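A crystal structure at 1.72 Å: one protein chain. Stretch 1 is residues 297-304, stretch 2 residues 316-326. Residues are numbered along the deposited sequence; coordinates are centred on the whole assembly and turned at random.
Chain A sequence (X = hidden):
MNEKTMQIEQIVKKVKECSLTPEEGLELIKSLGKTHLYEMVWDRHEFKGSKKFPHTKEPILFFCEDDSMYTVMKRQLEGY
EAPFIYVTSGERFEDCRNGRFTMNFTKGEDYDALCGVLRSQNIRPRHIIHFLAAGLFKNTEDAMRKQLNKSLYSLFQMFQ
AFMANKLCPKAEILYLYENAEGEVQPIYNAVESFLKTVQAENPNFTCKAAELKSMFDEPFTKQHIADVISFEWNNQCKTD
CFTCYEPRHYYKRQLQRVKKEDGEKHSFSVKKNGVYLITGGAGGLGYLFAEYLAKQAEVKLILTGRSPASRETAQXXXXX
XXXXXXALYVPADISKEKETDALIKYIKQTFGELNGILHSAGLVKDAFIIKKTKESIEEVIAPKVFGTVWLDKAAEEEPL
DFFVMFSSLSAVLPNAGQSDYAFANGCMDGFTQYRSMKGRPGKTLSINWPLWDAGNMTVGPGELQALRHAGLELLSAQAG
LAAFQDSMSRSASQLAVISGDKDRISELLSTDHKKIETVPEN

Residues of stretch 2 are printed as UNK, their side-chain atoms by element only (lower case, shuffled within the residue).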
# COMPACT_ATOMS: atom_id res chain seq x y z
N ALA A 297 -10.62 11.01 27.37
CA ALA A 297 -11.15 12.33 27.56
C ALA A 297 -12.58 12.29 27.16
O ALA A 297 -13.02 11.34 26.51
CB ALA A 297 -10.39 13.35 26.71
N GLU A 298 -13.32 13.32 27.53
CA GLU A 298 -14.70 13.45 27.12
C GLU A 298 -14.78 13.99 25.74
O GLU A 298 -14.71 15.22 25.50
CB GLU A 298 -15.49 14.35 28.09
CG GLU A 298 -15.67 13.70 29.46
CD GLU A 298 -16.34 14.65 30.46
OE1 GLU A 298 -16.77 15.77 30.07
OE2 GLU A 298 -16.44 14.27 31.65
N VAL A 299 -14.90 13.06 24.79
CA VAL A 299 -14.92 13.42 23.40
C VAL A 299 -16.23 13.22 22.73
O VAL A 299 -17.16 12.67 23.32
CB VAL A 299 -13.86 12.62 22.62
CG1 VAL A 299 -12.49 12.92 23.20
CG2 VAL A 299 -14.09 11.12 22.68
N LYS A 300 -16.30 13.69 21.49
CA LYS A 300 -17.36 13.37 20.56
C LYS A 300 -16.85 12.41 19.48
O LYS A 300 -15.86 12.73 18.81
CB LYS A 300 -17.84 14.63 19.85
CG LYS A 300 -17.97 15.79 20.85
CD LYS A 300 -19.40 16.04 21.23
CE LYS A 300 -19.57 17.54 21.51
NZ LYS A 300 -18.73 17.84 22.70
N LEU A 301 -17.48 11.24 19.34
CA LEU A 301 -17.04 10.23 18.37
C LEU A 301 -18.06 10.01 17.29
O LEU A 301 -19.25 9.83 17.60
CB LEU A 301 -16.82 8.94 19.11
CG LEU A 301 -15.68 8.96 20.09
CD1 LEU A 301 -15.59 7.72 20.96
CD2 LEU A 301 -14.39 9.17 19.38
N ILE A 302 -17.64 9.97 16.03
CA ILE A 302 -18.55 9.54 14.94
C ILE A 302 -18.00 8.27 14.34
O ILE A 302 -16.83 8.24 13.98
CB ILE A 302 -18.63 10.59 13.87
CG1 ILE A 302 -19.15 11.89 14.46
CG2 ILE A 302 -19.49 10.10 12.70
CD1 ILE A 302 -18.08 12.80 15.01
N LEU A 303 -18.75 7.18 14.44
CA LEU A 303 -18.34 5.84 13.92
C LEU A 303 -19.06 5.71 12.62
O LEU A 303 -20.27 6.05 12.55
CB LEU A 303 -18.83 4.74 14.85
CG LEU A 303 -18.49 4.79 16.35
CD1 LEU A 303 -18.85 3.52 17.12
CD2 LEU A 303 -17.02 5.11 16.56
N THR A 304 -18.33 5.30 11.56
CA THR A 304 -18.91 5.17 10.24
C THR A 304 -18.61 3.81 9.69
O THR A 304 -17.53 3.25 9.88
CB THR A 304 -18.47 6.32 9.29
OG1 THR A 304 -18.83 7.57 9.87
CG2 THR A 304 -19.20 6.25 8.06
N UNK A 316 -23.15 -0.33 21.02
CA UNK A 316 -21.82 0.23 21.01
C UNK A 316 -21.86 1.70 21.38
O UNK A 316 -21.04 2.18 22.15
c UNK A 316 -20.24 -2.92 17.44
n UNK A 316 -19.35 -3.84 18.10
c UNK A 316 -20.04 -1.54 18.02
c UNK A 316 -21.16 -0.00 19.62
c UNK A 316 -20.60 -1.40 19.44
N UNK A 317 -22.80 2.43 20.80
CA UNK A 317 -22.91 3.81 21.09
C UNK A 317 -23.22 4.01 22.60
O UNK A 317 -22.62 4.90 23.28
c UNK A 317 -24.96 5.08 18.05
c UNK A 317 -24.00 4.44 20.23
c UNK A 317 -23.80 4.38 18.72
c UNK A 317 -22.45 5.06 18.37
N UNK A 318 -24.08 3.16 23.15
CA UNK A 318 -24.41 3.25 24.56
C UNK A 318 -23.20 3.03 25.45
O UNK A 318 -23.03 3.74 26.47
c UNK A 318 -25.50 2.23 24.95
o UNK A 318 -26.67 2.57 24.25
N UNK A 319 -22.40 2.03 25.11
CA UNK A 319 -21.22 1.68 25.89
C UNK A 319 -20.25 2.85 25.85
O UNK A 319 -19.58 3.11 26.81
c UNK A 319 -20.54 0.44 25.37
N UNK A 320 -20.21 3.55 24.72
CA UNK A 320 -19.30 4.68 24.58
C UNK A 320 -19.81 5.86 25.38
O UNK A 320 -19.02 6.55 26.02
c UNK A 320 -19.13 5.10 23.12
c UNK A 320 -18.37 4.49 20.85
c UNK A 320 -18.31 4.10 22.31
c UNK A 320 -16.86 4.02 22.75
N UNK A 321 -21.11 6.11 25.33
CA UNK A 321 -21.70 7.21 26.11
C UNK A 321 -21.56 6.89 27.58
O UNK A 321 -21.35 7.81 28.38
o UNK A 321 -24.06 9.78 23.02
c UNK A 321 -23.13 7.51 25.71
c UNK A 321 -23.22 7.87 24.27
c UNK A 321 -24.33 8.84 23.86
o UNK A 321 -25.47 8.62 24.30
N UNK A 322 -21.53 5.62 27.98
CA UNK A 322 -21.27 5.36 29.37
C UNK A 322 -19.89 5.74 29.77
O UNK A 322 -19.65 5.88 30.95
n UNK A 322 -23.17 2.25 29.78
o UNK A 322 -23.89 4.33 29.47
c UNK A 322 -21.52 3.92 29.81
c UNK A 322 -22.97 3.52 29.71
N UNK A 323 -18.95 5.84 28.84
CA UNK A 323 -17.56 6.19 29.19
C UNK A 323 -17.33 7.72 29.16
O UNK A 323 -16.20 8.21 29.32
c UNK A 323 -16.57 5.48 28.24
c UNK A 323 -16.44 3.97 28.31
c UNK A 323 -15.82 3.41 27.06
c UNK A 323 -15.70 3.47 29.51
N UNK A 324 -18.36 8.49 28.89
CA UNK A 324 -18.19 9.91 28.91
C UNK A 324 -18.34 10.52 27.56
O UNK A 324 -18.48 11.72 27.49
N UNK A 325 -18.34 9.73 26.48
CA UNK A 325 -18.38 10.31 25.16
C UNK A 325 -19.77 10.67 24.74
O UNK A 325 -20.75 10.18 25.27
c UNK A 325 -17.79 9.35 24.14
N UNK A 326 -19.84 11.49 23.72
CA UNK A 326 -21.02 11.60 22.93
C UNK A 326 -20.69 10.81 21.62
O UNK A 326 -19.59 10.96 21.10
c UNK A 326 -22.70 14.92 21.90
c UNK A 326 -22.47 13.39 21.91
o UNK A 326 -23.45 15.38 21.04
c UNK A 326 -21.24 13.05 22.69
o UNK A 326 -22.15 15.65 22.75
O HOH W 1 -18.18 13.90 25.64

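Position 316 carries four carbons in a row ending in nitrogen, the pattern of lysine. The CA-to-CB bond of Lys316 points toward stretch 1, but the chain end leads away, and NZ is hydrogen-bonded elsewhere in the structure.

Position 317 has four carbons forked at the second, with one fork carbon 4.1 Å from Leu303 CD1. Chi1 near -61° and chi2 near 180° give an m,t leucine; in Leu317 the touching atom is CD2.

Position 318 holds one carbon and one oxygen: Ser318, out of reach of the strand. Position 319 has a single carbon and is Ala319, also remote.

Position 320 again has four carbons forked at the second. Its CA-to-CB bond points toward stretch 1, and one terminal carbon lies 3.9 Å from Leu303 CD1 and 4.3 Å from Leu301 CD1. This is Leu320, touching both through its CD1.

At 321, three carbons end in two oxygens, so the residue is Glu321, exposed and without contact to stretch 1. At 322, two carbons are followed by one oxygen and one nitrogen on the second: Asn322, likewise remote.

Position 323 shows four carbons forked at the second, hence Leu323, whose side chain comes no nearer to stretch 1 than CB to Ala297 O, 7.1 Å.

Position 324 has no side-chain atom and is Gly324. Its phi of 113° belongs to a Schellman motif, with Gly324 N bonded to Glu321 O (3.1 Å) and the backbone N of position 325 to Leu320 O (3.3 Å). A CB here would be jammed against the preceding carbonyl oxygen, so the backbone alone calls for glycine.

Position 325 bears one carbon, 4.2 Å from Leu301 CD1 and 4.4 Å from Val299 CG2: Ala325, packed by its CB.

Position 326 has three carbons, the third with two oxygens, one of them 3.2 Å from Lys300 CD. It is Glu326, with chi1 and chi2 both t; its OE1 is 4.1 Å from Lys300 NZ, opposite charges near each other but beyond a salt bridge.

The contact has two parts. Helix 316-321 runs nearly antiparallel to strand 300-304 (165°, axes 10.6 Å apart), a spacing filled by leucine side chains. After the turn at Gly324 the chain joins the strand in a parallel bridge: Glu326 N donates to Val299 O (3.0 Å, 161°), and Leu301 N to Glu326 O (2.8 Å, 169°). Lys300 and Glu326 share a sheet face. Water 1 donates to Val299 O (2.8 Å) and Gly324 O (2.9 Å), linking the two carbonyls beside the bridge.

Stretch 2 (316-326) KLSALENLGAE
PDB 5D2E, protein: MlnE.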